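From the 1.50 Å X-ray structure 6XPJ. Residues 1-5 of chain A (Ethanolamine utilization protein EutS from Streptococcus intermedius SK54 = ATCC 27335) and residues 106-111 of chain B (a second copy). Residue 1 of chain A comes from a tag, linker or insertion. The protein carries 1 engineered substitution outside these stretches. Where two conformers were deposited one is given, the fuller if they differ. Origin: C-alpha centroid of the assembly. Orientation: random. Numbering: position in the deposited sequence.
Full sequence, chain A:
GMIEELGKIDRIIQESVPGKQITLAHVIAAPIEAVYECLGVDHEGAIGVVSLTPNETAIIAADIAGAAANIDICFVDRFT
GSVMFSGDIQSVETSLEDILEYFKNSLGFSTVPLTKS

Chain A, residues 1-5: GMIEE
Chain B (106-111) SLGFST

The first turn of a helix has backbone NH groups without helical acceptors, and a neighbouring chain can supply them. In this EutS contact, which buries 263 Å² counting both sides, chain A begins with G1(A), a tag residue with psi 173°, and is helical from M2(A), with phi near -60° and psi near -48°. The return bond from E5(A) N to G1(A) O, 2.9 Å, closes the turn. G1(A) CA lies 3.9 Å from S110(B) CA, and M2(A) CA 4.7 Å from G108(B) CA.

At G1(A), the amino N makes a weak 3.5 Å hydrogen bond to S110(B) OG and donates to a water, 3.0 Å away, that also accepts from T111(B) N at 3.0 Å. An ideal CB here would clash with F109(B) O, 2.6 Å away.

M2(A) N donates to a second water at 2.9 Å, which in turn donates to F109(B) O at 2.8 Å. The M2(A) CA-to-CB bond points sideways and the end of the side chain (t, p, p) leads away from chain B.

The central bond runs from I3(A) N to G108(B) O, 3.1 Å and nearly straight at 171°. G108(B), just past a helix, has phi 72° and psi 22°, a conformation that favours glycine; an ideal CB would sit a tight 3.3 Å from I3(A) CG1. The I3(A) CA-to-CB bond points toward chain B, and rotamer m, t brings CD1 3.4 Å from L107(B) O and 4.3 Å from F109(B) CD1, an apolar contact oblique to the ring. F109(B), buried, has phi -73°, psi 154°, chi1 m and chi2 35°; its CA-to-CB bond points away from chain A.

E4(A), extended (t, t, chi3 -10°), accepts a short 2.6 Å hydrogen bond at OE1 from S110(B) OG. S110(B), chi1 m, is in a strand with phi -69° and psi 136°; its hydroxyl suits the place by donating to the carboxylate while accepting from G1(A) N and a third water. That water takes E4(A) N at 3.1 Å and donates to G108(B) O and S110(B) OG, each 3.0 Å away.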

# COMPACT_ATOMS: atom_id res chain seq x y z
N GLY A 1 -10.92 -11.48 19.89
CA GLY A 1 -12.24 -11.88 19.34
C GLY A 1 -12.36 -13.39 19.27
O GLY A 1 -11.35 -14.06 19.53
N MET A 2 -13.55 -13.90 18.93
CA MET A 2 -13.87 -15.35 18.94
C MET A 2 -12.98 -16.10 17.94
O MET A 2 -12.44 -17.16 18.31
CB MET A 2 -15.35 -15.54 18.59
CG MET A 2 -15.83 -16.97 18.63
SD MET A 2 -15.93 -17.64 20.31
CE MET A 2 -17.37 -16.78 20.95
N ILE A 3 -12.84 -15.62 16.70
CA ILE A 3 -12.01 -16.31 15.67
C ILE A 3 -10.59 -16.51 16.20
O ILE A 3 -10.03 -17.63 16.05
CB ILE A 3 -12.01 -15.52 14.35
CG1 ILE A 3 -13.43 -15.46 13.75
CG2 ILE A 3 -10.99 -16.09 13.35
CD1 ILE A 3 -13.58 -14.47 12.64
N GLU A 4 -10.01 -15.45 16.76
CA GLU A 4 -8.61 -15.42 17.27
C GLU A 4 -8.49 -16.34 18.49
O GLU A 4 -7.51 -17.12 18.58
CB GLU A 4 -8.29 -13.95 17.59
CG GLU A 4 -6.94 -13.70 18.22
CD GLU A 4 -6.75 -12.21 18.49
OE1 GLU A 4 -7.58 -11.44 18.00
OE2 GLU A 4 -5.80 -11.85 19.19
N GLU A 5 -9.43 -16.23 19.43
CA GLU A 5 -9.39 -17.01 20.70
C GLU A 5 -9.51 -18.50 20.37
O GLU A 5 -8.70 -19.30 20.88
CB GLU A 5 -10.48 -16.52 21.66
CG GLU A 5 -10.11 -15.22 22.37
CD GLU A 5 -8.72 -15.21 22.99
OE1 GLU A 5 -8.51 -15.94 23.97
OE2 GLU A 5 -7.84 -14.49 22.46
N SER B 106 -21.74 -11.66 15.96
CA SER B 106 -22.22 -12.40 14.75
C SER B 106 -21.03 -12.81 13.89
O SER B 106 -21.12 -13.93 13.32
CB SER B 106 -23.20 -11.62 13.95
OG SER B 106 -24.43 -11.49 14.66
N LEU B 107 -20.03 -11.94 13.71
CA LEU B 107 -18.89 -12.24 12.80
C LEU B 107 -17.70 -12.82 13.57
O LEU B 107 -16.84 -13.45 12.93
CB LEU B 107 -18.47 -10.98 12.04
CG LEU B 107 -19.49 -10.31 11.13
CD1 LEU B 107 -18.83 -9.15 10.39
CD2 LEU B 107 -20.11 -11.28 10.13
N GLY B 108 -17.58 -12.66 14.88
CA GLY B 108 -16.43 -13.17 15.64
C GLY B 108 -15.15 -12.40 15.37
O GLY B 108 -14.05 -12.91 15.69
N PHE B 109 -15.26 -11.16 14.90
CA PHE B 109 -14.09 -10.29 14.67
C PHE B 109 -13.50 -9.81 15.99
O PHE B 109 -14.24 -9.72 16.99
CB PHE B 109 -14.52 -9.09 13.84
CG PHE B 109 -14.61 -9.33 12.35
CD1 PHE B 109 -15.02 -10.55 11.81
CD2 PHE B 109 -14.29 -8.29 11.49
CE1 PHE B 109 -15.09 -10.72 10.43
CE2 PHE B 109 -14.43 -8.45 10.13
CZ PHE B 109 -14.81 -9.67 9.60
N SER B 110 -12.21 -9.49 15.99
CA SER B 110 -11.58 -8.76 17.12
C SER B 110 -12.14 -7.34 17.11
O SER B 110 -12.30 -6.76 16.03
CB SER B 110 -10.09 -8.80 17.03
OG SER B 110 -9.63 -10.14 16.97
N THR B 111 -12.49 -6.82 18.29
CA THR B 111 -13.07 -5.46 18.37
C THR B 111 -12.47 -4.74 19.55
O THR B 111 -12.35 -5.31 20.66
CB THR B 111 -14.61 -5.48 18.47
OG1 THR B 111 -14.99 -6.21 19.64
CG2 THR B 111 -15.26 -6.14 17.29
O HOH W 1 -11.56 -8.66 20.49
O HOH W 2 -15.36 -11.71 18.61
O HOH W 3 -11.19 -12.66 16.37